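Long-range contacts in oxalate--CoA ligase (Arabidopsis thaliana, PDB 5IE3), which binds adenosine monophosphate as a member of the ANL superfamily of AMP-binding enzymes, pairing a large N-terminal part with a small C-terminal domain: residues 84-89 / 167-172; 284-289 / 309-314; 450-455 / 483-488. All blocks are in the same frame, centred on the assembly; numbering follows the deposited sequence.

Interaction 1 (84-89 / 167-172). With AMP (adenosine monophosphate), chain C.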
loop_
_atom_site.group_PDB
_atom_site.type_symbol
_atom_site.label_atom_id
_atom_site.label_comp_id
_atom_site.label_asym_id
_atom_site.label_seq_id
_atom_site.Cartn_x
_atom_site.Cartn_y
_atom_site.Cartn_z
ATOM N N ALA A 84 15.640 -1.899 1.116
ATOM C CA ALA A 84 15.044 -1.933 -0.220
ATOM C C ALA A 84 14.317 -3.275 -0.407
ATOM O O ALA A 84 14.900 -4.249 -0.922
ATOM C CB ALA A 84 16.118 -1.742 -1.314
ATOM N N PRO A 85 13.065 -3.344 0.048
ATOM C CA PRO A 85 12.308 -4.601 -0.128
ATOM C C PRO A 85 11.942 -4.804 -1.607
ATOM O O PRO A 85 11.600 -3.856 -2.309
ATOM C CB PRO A 85 11.076 -4.407 0.755
ATOM C CG PRO A 85 10.978 -2.903 0.998
ATOM C CD PRO A 85 12.345 -2.333 0.846
ATOM N N LEU A 86 12.060 -6.035 -2.092
ATOM C CA LEU A 86 11.820 -6.328 -3.498
ATOM C C LEU A 86 10.881 -7.543 -3.633
ATOM O O LEU A 86 10.953 -8.494 -2.852
ATOM C CB LEU A 86 13.154 -6.587 -4.225
ATOM C CG LEU A 86 14.107 -5.387 -4.355
ATOM C CD1 LEU A 86 15.446 -5.819 -4.947
ATOM C CD2 LEU A 86 13.458 -4.325 -5.238
ATOM N N ASN A 87 10.014 -7.488 -4.632
ATOM C CA ASN A 87 9.080 -8.545 -4.964
ATOM C C ASN A 87 9.805 -9.886 -5.205
ATOM O O ASN A 87 10.633 -9.953 -6.096
ATOM C CB ASN A 87 8.290 -8.102 -6.220
ATOM C CG ASN A 87 7.105 -9.015 -6.548
ATOM O OD1 ASN A 87 7.056 -10.160 -6.111
ATOM N ND2 ASN A 87 6.141 -8.493 -7.334
ATOM N N ALA A 88 9.482 -10.931 -4.431
ATOM C CA ALA A 88 10.125 -12.229 -4.602
ATOM C C ALA A 88 9.870 -12.819 -6.000
ATOM O O ALA A 88 10.579 -13.726 -6.435
ATOM C CB ALA A 88 9.641 -13.218 -3.525
ATOM N N ALA A 89 8.857 -12.303 -6.700
ATOM C CA ALA A 89 8.475 -12.898 -7.970
ATOM C C ALA A 89 9.285 -12.359 -9.153
ATOM O O ALA A 89 9.103 -12.804 -10.285
ATOM C CB ALA A 89 6.973 -12.693 -8.226
ATOM N N PHE A 167 13.700 2.415 0.669
ATOM C CA PHE A 167 13.844 2.776 -0.739
ATOM C C PHE A 167 12.915 1.912 -1.555
ATOM O O PHE A 167 13.009 0.686 -1.473
ATOM C CB PHE A 167 15.281 2.586 -1.242
ATOM C CG PHE A 167 15.469 2.995 -2.713
ATOM C CD1 PHE A 167 15.722 4.313 -3.045
ATOM C CD2 PHE A 167 15.392 2.056 -3.736
ATOM C CE1 PHE A 167 15.896 4.703 -4.384
ATOM C CE2 PHE A 167 15.552 2.437 -5.093
ATOM C CZ PHE A 167 15.813 3.762 -5.406
ATOM N N LEU A 168 12.042 2.544 -2.349
ATOM C CA LEU A 168 11.032 1.845 -3.167
ATOM C C LEU A 168 11.021 2.460 -4.549
ATOM O O LEU A 168 11.678 3.470 -4.764
ATOM C CB LEU A 168 9.626 1.942 -2.547
ATOM C CG LEU A 168 9.503 1.248 -1.189
ATOM C CD1 LEU A 168 8.210 1.645 -0.523
ATOM C CD2 LEU A 168 9.584 -0.298 -1.352
ATOM N N HIS A 169 10.318 1.851 -5.501
ATOM C CA HIS A 169 10.205 2.499 -6.812
ATOM C C HIS A 169 8.734 2.676 -7.131
ATOM O O HIS A 169 7.887 1.966 -6.597
ATOM C CB HIS A 169 10.961 1.726 -7.937
ATOM C CG HIS A 169 10.595 0.273 -8.048
ATOM N ND1 HIS A 169 11.226 -0.714 -7.312
ATOM C CD2 HIS A 169 9.683 -0.366 -8.826
ATOM C CE1 HIS A 169 10.699 -1.892 -7.608
ATOM N NE2 HIS A 169 9.767 -1.709 -8.530
ATOM N N THR A 170 8.429 3.678 -7.951
ATOM C CA THR A 170 7.045 3.951 -8.346
ATOM C C THR A 170 6.551 2.929 -9.388
ATOM O O THR A 170 7.357 2.260 -10.051
ATOM C CB THR A 170 6.885 5.369 -8.912
ATOM O OG1 THR A 170 7.737 5.536 -10.054
ATOM C CG2 THR A 170 7.261 6.397 -7.821
ATOM N N SER A 171 5.222 2.830 -9.505
ATOM C CA SER A 171 4.513 1.816 -10.303
ATOM C C SER A 171 4.626 1.892 -11.821
ATOM O O SER A 171 4.504 0.876 -12.498
ATOM C CB SER A 171 3.021 1.884 -9.977
ATOM O OG SER A 171 2.502 3.123 -10.441
ATOM N N GLY A 172 4.792 3.090 -12.361
ATOM C CA GLY A 172 4.883 3.242 -13.801
ATOM C C GLY A 172 3.536 3.155 -14.509
ATOM O O GLY A 172 3.485 2.837 -15.700
HETATM P P AMP C . 1.523 4.054 -6.027
HETATM O O1P AMP C . 2.218 5.140 -5.225
HETATM O O2P AMP C . 2.090 3.830 -7.408
HETATM O O3P AMP C . 1.260 2.772 -5.278
HETATM O "O5'" AMP C . 0.076 4.635 -6.399
HETATM C "C5'" AMP C . -0.409 5.862 -5.858
HETATM C "C4'" AMP C . -1.643 6.321 -6.615
HETATM O "O4'" AMP C . -2.767 5.452 -6.311
HETATM C "C3'" AMP C . -2.171 7.687 -6.247
HETATM O "O3'" AMP C . -1.396 8.737 -6.804
HETATM C "C2'" AMP C . -3.602 7.628 -6.760
HETATM O "O2'" AMP C . -3.612 7.829 -8.170
HETATM C "C1'" AMP C . -3.965 6.165 -6.479
HETATM N N9 AMP C . -4.753 6.010 -5.246
HETATM C C8 AMP C . -4.296 5.779 -4.007
HETATM N N7 AMP C . -5.321 5.679 -3.113
HETATM C C5 AMP C . -6.470 5.836 -3.837
HETATM C C6 AMP C . -7.925 5.846 -3.559
HETATM N N6 AMP C . -8.367 5.631 -2.298
HETATM N N1 AMP C . -8.766 6.065 -4.602
HETATM C C2 AMP C . -8.318 6.252 -5.860
HETATM N N3 AMP C . -7.012 6.265 -6.179
HETATM C C4 AMP C . -6.079 6.060 -5.228
HETATM O O HOH W 1 12.972 -1.517 -3.118
#

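Interaction 2 (284-289 / 309-314). With AMP (adenosine monophosphate), chain C; OXD (oxalic acid), chain D.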
loop_
_atom_site.group_PDB
_atom_site.type_symbol
_atom_site.label_atom_id
_atom_site.label_comp_id
_atom_site.label_asym_id
_atom_site.label_seq_id
_atom_site.Cartn_x
_atom_site.Cartn_y
_atom_site.Cartn_z
ATOM N N PHE A 284 -13.086 -1.099 12.695
ATOM C CA PHE A 284 -13.244 -0.533 11.366
ATOM C C PHE A 284 -12.567 -1.451 10.360
ATOM O O PHE A 284 -11.764 -2.313 10.713
ATOM C CB PHE A 284 -12.638 0.898 11.264
ATOM C CG PHE A 284 -11.130 0.929 11.411
ATOM C CD1 PHE A 284 -10.295 0.877 10.293
ATOM C CD2 PHE A 284 -10.553 0.987 12.672
ATOM C CE1 PHE A 284 -8.928 0.894 10.424
ATOM C CE2 PHE A 284 -9.163 1.006 12.830
ATOM C CZ PHE A 284 -8.351 0.956 11.714
ATOM N N ILE A 285 -12.922 -1.261 9.102
ATOM C CA ILE A 285 -12.272 -1.912 7.978
ATOM C C ILE A 285 -11.738 -0.813 7.089
ATOM O O ILE A 285 -12.448 0.139 6.834
ATOM C CB ILE A 285 -13.270 -2.805 7.189
ATOM C CG1 ILE A 285 -13.603 -4.054 8.037
ATOM C CG2 ILE A 285 -12.668 -3.197 5.801
ATOM C CD1 ILE A 285 -14.816 -4.867 7.478
ATOM N N ARG A 286 -10.494 -0.927 6.635
ATOM C CA ARG A 286 -9.894 0.157 5.857
ATOM C C ARG A 286 -9.670 -0.216 4.392
ATOM O O ARG A 286 -9.313 -1.358 4.078
ATOM C CB ARG A 286 -8.566 0.586 6.502
ATOM C CG ARG A 286 -7.871 1.778 5.788
ATOM C CD ARG A 286 -6.583 2.102 6.560
ATOM N NE ARG A 286 -5.814 3.241 6.012
ATOM C CZ ARG A 286 -4.749 3.136 5.212
ATOM N NH1 ARG A 286 -4.278 1.934 4.785
ATOM N NH2 ARG A 286 -4.122 4.252 4.838
ATOM N N SER A 287 -9.890 0.742 3.493
ATOM C CA SER A 287 -9.562 0.532 2.068
ATOM C C SER A 287 -8.628 1.659 1.605
ATOM O O SER A 287 -8.772 2.780 2.069
ATOM C CB SER A 287 -10.830 0.504 1.193
ATOM O OG SER A 287 -10.503 0.244 -0.173
ATOM N N CYS A 288 -7.687 1.358 0.712
ATOM C CA CYS A 288 -6.753 2.365 0.175
ATOM C C CYS A 288 -6.128 1.824 -1.110
ATOM O O CYS A 288 -6.281 0.605 -1.424
ATOM C CB CYS A 288 -5.644 2.703 1.216
ATOM S SG CYS A 288 -4.684 4.225 0.870
ATOM N N SER A 289 -5.443 2.718 -1.833
ATOM C CA SER A 289 -4.565 2.449 -3.018
ATOM C C SER A 289 -5.246 2.515 -4.404
ATOM O O SER A 289 -4.566 2.690 -5.414
ATOM C CB SER A 289 -3.852 1.083 -2.933
ATOM O OG SER A 289 -3.094 0.945 -1.729
ATOM N N LEU A 309 -13.670 2.614 6.196
ATOM C CA LEU A 309 -13.007 3.925 6.076
ATOM C C LEU A 309 -12.005 3.890 4.952
ATOM O O LEU A 309 -10.993 3.148 5.019
ATOM C CB LEU A 309 -12.287 4.299 7.388
ATOM C CG LEU A 309 -13.110 4.041 8.666
ATOM C CD1 LEU A 309 -12.311 4.393 9.883
ATOM C CD2 LEU A 309 -14.475 4.856 8.641
ATOM N N GLU A 310 -12.259 4.730 3.945
ATOM C CA GLU A 310 -11.375 4.807 2.785
ATOM C C GLU A 310 -10.292 5.878 2.982
ATOM O O GLU A 310 -10.567 6.974 3.482
ATOM C CB GLU A 310 -12.172 5.123 1.518
ATOM C CG GLU A 310 -11.294 4.966 0.284
ATOM C CD GLU A 310 -12.011 5.183 -1.033
ATOM O OE1 GLU A 310 -13.168 5.668 -1.031
ATOM O OE2 GLU A 310 -11.376 4.877 -2.073
ATOM N N ALA A 311 -9.072 5.535 2.587
ATOM C CA ALA A 311 -7.944 6.452 2.617
ATOM C C ALA A 311 -7.321 6.585 1.224
ATOM O O ALA A 311 -7.590 5.786 0.319
ATOM C CB ALA A 311 -6.869 5.982 3.650
ATOM N N TYR A 312 -6.491 7.612 1.082
ATOM C CA TYR A 312 -5.756 7.944 -0.142
ATOM C C TYR A 312 -4.259 8.037 0.236
ATOM O O TYR A 312 -3.908 8.661 1.251
ATOM C CB TYR A 312 -6.300 9.258 -0.704
ATOM C CG TYR A 312 -5.477 10.008 -1.721
ATOM C CD1 TYR A 312 -5.078 9.413 -2.934
ATOM C CD2 TYR A 312 -5.187 11.360 -1.513
ATOM C CE1 TYR A 312 -4.353 10.174 -3.896
ATOM C CE2 TYR A 312 -4.496 12.105 -2.449
ATOM C CZ TYR A 312 -4.088 11.520 -3.633
ATOM O OH TYR A 312 -3.394 12.310 -4.531
ATOM N N ALA A 313 -3.408 7.402 -0.576
ATOM C CA ALA A 313 -2.003 7.210 -0.223
ATOM C C ALA A 313 -1.124 7.015 -1.469
ATOM O O ALA A 313 -1.615 6.649 -2.554
ATOM C CB ALA A 313 -1.854 5.999 0.732
ATOM N N MET A 314 0.179 7.262 -1.317
ATOM C CA MET A 314 1.099 6.990 -2.414
ATOM C C MET A 314 2.510 6.835 -1.864
ATOM O O MET A 314 2.829 7.262 -0.735
ATOM C CB MET A 314 1.052 8.111 -3.491
ATOM C CG MET A 314 1.697 9.441 -3.073
ATOM S SD MET A 314 1.157 10.786 -4.198
ATOM C CE MET A 314 1.694 10.210 -5.822
HETATM P P AMP C . 1.523 4.054 -6.027
HETATM O O1P AMP C . 2.218 5.140 -5.225
HETATM O O2P AMP C . 2.090 3.830 -7.408
HETATM O O3P AMP C . 1.260 2.772 -5.278
HETATM O "O5'" AMP C . 0.076 4.635 -6.399
HETATM C "C5'" AMP C . -0.409 5.862 -5.858
HETATM C "C4'" AMP C . -1.643 6.321 -6.615
HETATM O "O4'" AMP C . -2.767 5.452 -6.311
HETATM C "C3'" AMP C . -2.171 7.687 -6.247
HETATM O "O3'" AMP C . -1.396 8.737 -6.804
HETATM C "C2'" AMP C . -3.602 7.628 -6.760
HETATM O "O2'" AMP C . -3.612 7.829 -8.170
HETATM C "C1'" AMP C . -3.965 6.165 -6.479
HETATM N N9 AMP C . -4.753 6.010 -5.246
HETATM C C8 AMP C . -4.296 5.779 -4.007
HETATM N N7 AMP C . -5.321 5.679 -3.113
HETATM C C5 AMP C . -6.470 5.836 -3.837
HETATM C C6 AMP C . -7.925 5.846 -3.559
HETATM N N6 AMP C . -8.367 5.631 -2.298
HETATM N N1 AMP C . -8.766 6.065 -4.602
HETATM C C2 AMP C . -8.318 6.252 -5.860
HETATM N N3 AMP C . -7.012 6.265 -6.179
HETATM C C4 AMP C . -6.079 6.060 -5.228
HETATM C C1 OXD D . -0.216 3.173 -2.626
HETATM C C2 OXD D . -0.589 3.308 -1.209
HETATM O O3 OXD D . 1.002 3.432 -2.898
HETATM O O4 OXD D . 0.258 3.983 -0.565
HETATM O O5 OXD D . -1.111 2.835 -3.434
HETATM O O6 OXD D . -1.649 2.780 -0.733
HETATM O O HOH W 2 -9.794 2.549 -1.413
#

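Interaction 3 (450-455 / 483-488)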
loop_
_atom_site.group_PDB
_atom_site.type_symbol
_atom_site.label_atom_id
_atom_site.label_comp_id
_atom_site.label_asym_id
_atom_site.label_seq_id
_atom_site.Cartn_x
_atom_site.Cartn_y
_atom_site.Cartn_z
ATOM N N GLY A 450 -11.193 12.360 -30.454
ATOM C CA GLY A 450 -9.838 12.364 -29.937
ATOM C C GLY A 450 -9.656 11.164 -29.027
ATOM O O GLY A 450 -8.836 10.284 -29.284
ATOM N N GLU A 451 -10.441 11.116 -27.956
ATOM C CA GLU A 451 -10.464 9.942 -27.097
ATOM C C GLU A 451 -11.901 9.479 -26.874
ATOM O O GLU A 451 -12.832 10.274 -26.946
ATOM C CB GLU A 451 -9.744 10.231 -25.772
ATOM C CG GLU A 451 -8.253 10.504 -25.952
ATOM C CD GLU A 451 -7.555 10.946 -24.673
ATOM O OE1 GLU A 451 -6.367 11.320 -24.756
ATOM O OE2 GLU A 451 -8.168 10.901 -23.586
ATOM N N GLU A 452 -12.075 8.178 -26.664
ATOM C CA GLU A 452 -13.386 7.626 -26.367
ATOM C C GLU A 452 -13.251 6.726 -25.132
ATOM O O GLU A 452 -12.157 6.291 -24.798
ATOM C CB GLU A 452 -13.930 6.880 -27.597
ATOM C CG GLU A 452 -15.344 6.303 -27.484
ATOM C CD GLU A 452 -16.364 7.313 -26.987
ATOM O OE1 GLU A 452 -16.612 7.310 -25.765
ATOM O OE2 GLU A 452 -16.937 8.084 -27.797
ATOM N N ILE A 453 -14.348 6.465 -24.441
ATOM C CA ILE A 453 -14.292 5.537 -23.316
ATOM C C ILE A 453 -14.772 4.143 -23.744
ATOM O O ILE A 453 -15.784 4.003 -24.447
ATOM C CB ILE A 453 -15.130 6.037 -22.113
ATOM C CG1 ILE A 453 -15.170 4.985 -20.999
ATOM C CG2 ILE A 453 -16.556 6.466 -22.549
ATOM C CD1 ILE A 453 -15.816 5.492 -19.745
ATOM N N ASN A 454 -13.979 3.148 -23.352
ATOM C CA ASN A 454 -14.321 1.733 -23.417
ATOM C C ASN A 454 -14.243 1.109 -22.018
ATOM O O ASN A 454 -13.796 1.761 -21.067
ATOM C CB ASN A 454 -13.366 0.984 -24.346
ATOM C CG ASN A 454 -13.608 1.271 -25.806
ATOM O OD1 ASN A 454 -14.451 2.092 -26.177
ATOM N ND2 ASN A 454 -12.843 0.605 -26.647
ATOM N N CYS A 455 -14.643 -0.155 -21.882
ATOM C CA CYS A 455 -14.457 -0.825 -20.600
ATOM C C CYS A 455 -14.377 -2.337 -20.769
ATOM O O CYS A 455 -14.709 -2.846 -21.830
ATOM C CB CYS A 455 -15.583 -0.467 -19.622
ATOM S SG CYS A 455 -17.206 -1.262 -19.958
ATOM N N VAL A 483 -20.948 7.045 -21.264
ATOM C CA VAL A 483 -21.230 5.625 -21.454
ATOM C C VAL A 483 -20.163 4.969 -22.344
ATOM O O VAL A 483 -19.914 5.444 -23.449
ATOM C CB VAL A 483 -22.635 5.441 -22.067
ATOM C CG1 VAL A 483 -22.964 3.955 -22.252
ATOM C CG2 VAL A 483 -23.673 6.139 -21.182
ATOM N N PRO A 484 -19.514 3.885 -21.849
ATOM C CA PRO A 484 -18.540 3.158 -22.672
ATOM C C PRO A 484 -19.114 2.778 -24.049
ATOM O O PRO A 484 -20.205 2.191 -24.134
ATOM C CB PRO A 484 -18.238 1.900 -21.837
ATOM C CG PRO A 484 -18.487 2.330 -20.409
ATOM C CD PRO A 484 -19.654 3.282 -20.500
ATOM N N LYS A 485 -18.388 3.110 -25.107
ATOM C CA LYS A 485 -18.853 2.806 -26.469
ATOM C C LYS A 485 -18.630 1.331 -26.820
ATOM O O LYS A 485 -19.392 0.745 -27.589
ATOM C CB LYS A 485 -18.146 3.696 -27.485
ATOM C CG LYS A 485 -18.982 4.057 -28.700
ATOM C CD LYS A 485 -18.084 4.641 -29.775
ATOM C CE LYS A 485 -18.472 4.187 -31.173
ATOM N NZ LYS A 485 -17.428 4.604 -32.156
ATOM N N ARG A 486 -17.600 0.732 -26.220
ATOM C CA ARG A 486 -17.357 -0.697 -26.349
ATOM C C ARG A 486 -17.195 -1.317 -24.964
ATOM O O ARG A 486 -16.564 -0.721 -24.065
ATOM C CB ARG A 486 -16.123 -0.928 -27.230
ATOM C CG ARG A 486 -16.387 -0.613 -28.725
ATOM C CD ARG A 486 -15.328 -1.187 -29.667
ATOM N NE ARG A 486 -15.221 -2.645 -29.712
ATOM C CZ ARG A 486 -14.213 -3.291 -30.301
ATOM N NH1 ARG A 486 -13.216 -2.609 -30.863
ATOM N NH2 ARG A 486 -14.185 -4.620 -30.312
ATOM N N VAL A 487 -17.809 -2.492 -24.803
ATOM C CA VAL A 487 -17.753 -3.285 -23.580
ATOM C C VAL A 487 -17.145 -4.646 -23.888
ATOM O O VAL A 487 -17.750 -5.452 -24.604
ATOM C CB VAL A 487 -19.154 -3.508 -22.963
ATOM C CG1 VAL A 487 -19.070 -4.396 -21.709
ATOM C CG2 VAL A 487 -19.861 -2.172 -22.698
ATOM N N PHE A 488 -15.953 -4.898 -23.354
ATOM C CA PHE A 488 -15.277 -6.176 -23.540
ATOM C C PHE A 488 -15.592 -7.142 -22.418
ATOM O O PHE A 488 -15.378 -6.838 -21.234
ATOM C CB PHE A 488 -13.771 -5.957 -23.638
ATOM C CG PHE A 488 -13.384 -5.043 -24.764
ATOM C CD1 PHE A 488 -13.260 -5.532 -26.057
ATOM C CD2 PHE A 488 -13.154 -3.691 -24.536
ATOM C CE1 PHE A 488 -12.915 -4.699 -27.105
ATOM C CE2 PHE A 488 -12.806 -2.846 -25.590
ATOM C CZ PHE A 488 -12.690 -3.356 -26.880
HETATM O O HOH W 3 -19.202 7.807 -24.799
HETATM O O HOH W 4 -16.722 7.431 -30.599
#

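Interaction 1 (84-89 / 167-172)
The contact lies where strand 164-169 runs into the phosphate-binding loop of the AMP site, and its first touch is between Ala84 and Phe167. Ala84 CA approaches Phe167 O at 3.5 Å, its C-H aimed at the oxygen with an angle of 157° at the hydrogen. Just before it, a backbone hydrogen bond joins Phe167 to Ala83, so strand 82-85, the edge of its own sheet, meets the two-stranded sheet of 164-169 here. Beyond this point the chains part, and Leu86 CA is already 9.6 Å from His169 CA. A water sits between the diverging chains, giving one proton to Pro85 O at 2.8 Å and the other to Phe167 O at 2.7 Å. The water thus links two carbonyls that, both being acceptors, cannot bond to each other. To one side of the water, the Pro85 ring and the Leu168 side chain cross at about a right angle, CG of Pro85 meeting CD2 of Leu168 at 3.8 Å; Leu168 reaches it with CG anti to its own carbonyl carbon (chi1 -64°). Farther along, Leu86 CD2 comes loosely to the edge of the His169 imidazole, 4.4 Å from CE1. Tyr98 of helix 92-101 ties these two together, stacking on His169 and touching Leu86. The two chain ends then go separate ways. Asn87 OD1 accepts the backbone N of Ala89 at 2.9 Å, closing an Asx turn, whereas 170-172 curves toward the nucleotide and places Ser171 OG 3.1 Å from AMP O2P. A strand end opening into a serine-, threonine- and glycine-rich turn at the phosphate is typical of the P-loop-like signature motif of ANL enzymes.

Interaction 2 (284-289 / 309-314)
With CG anti to the backbone N (chi1 -177°) and the chain extended to NE, Arg286 runs past Leu309 O and brings NH2 to 3.5 Å from Ala311 CB. Glu310 is likewise stretched (chi1 -170°), but from the other face of the sheet, and this carries OE2 to the adenine. The two strands are parallel neighbours in a beta-alpha-beta unit: Leu309 N gives to Ile285 O (2.8 Å), Ser287 N to Leu309 O, and Ala311 N to Ser287 O (2.8 Å). At the far end Leu309 CD1 packs on Phe284 CB at 3.8 Å, their side chains crossing at about a right angle. The guanidinium is held by Tyr198, Thr258 and His319. On the Glu310 face a water takes the proton of Ser287 OG and donates to Glu310 OE2, which also accepts from Leu292 N. Ser289 OG, also bonded to His216 ND1, makes a very short bond to oxalic acid O6 (2.5 Å). AMP N6 donates to Glu310 OE2 at 3.1 Å and to Ala311 O at 2.7 Å. Two acceptors on strand 308-314 thus meet one exocyclic amino group, which is consistent with recognition of adenine through N6.

Interaction 3 (450-455 / 483-488)
Cys455 and Pro484 form the close-packed half of the contact, while Glu452 and Lys485 form a looser half mediated by water. The Cys455 sulfur, placed between its backbone N and carbonyl carbon (chi1 74°), packs on Pro484 CB at 3.8 Å and lies 3.9 Å from Val487 CG2. Ile453 runs alongside Pro484, pointing the same way, and Val426 of helix 423-430 packs against both; Leu430 of that helix meets Cys455. Three backbone bonds draw the chains together beneath these side chains: Lys485 N to Ile453 O (2.8 Å), Cys455 N to Arg486 O, and Phe488 N to Cys455 O at 2.8 Å, the last almost straight at 178°. The same Cys455 O sits at the edge of the Phe488 ring, 3.2 Å from CD2. These are the two parallel strands of a beta-alpha-beta crossover in the small C-terminal domain, 450-459 and 486-489, with helix 467-477 between them packing on Val487. Phe488 carries the packing onward by stacking on Phe510, and its CE1 sits over one face of the exposed Arg486 guanidinium, toward the rim. Toward the start of strand 450-459 and the loop before 486-489 the grip slackens; Lys485 stands at the solvent side while Glu452 stays buried. The two cross at about a right angle and touch chiefly through carbon, CG of Glu452 to CB of Lys485 at 3.8 Å. Their charges stay apart, Glu452 OE2 being 5.6 Å from Lys485 NZ, with a water that donates to the carboxylate and is only weakly bound to the amine. The carboxylate has firmer partners: OE2 makes a salt bridge with Arg416, and OE1 accepts the backbone N of Ile453 at 2.8 Å. A second water lies within bonding distance of both Glu452 OE1 and Val483 O.

Overall arrangement
Interactions 1 and 2 belong to the large AMP-binding part and approach the same nucleotide, 167-172 at the phosphate and 309-314 along it from the adenine to the phosphate; their centres are about 20 Å apart and they do not touch. Interaction 3 lies in the C-terminal domain, its centre about 28 Å from that of interaction 2, and touches no ligand. Interactions 2 and 3 both join parallel strands of a beta-alpha-beta unit by direct backbone bonds, whereas interaction 1 joins two different sheets and relies on a water where they diverge. Interaction 2 is wholly buried, with some polar groups turned to ligands and others to protein partners; interaction 3 passes from an apolar interior to charged, exposed side chains.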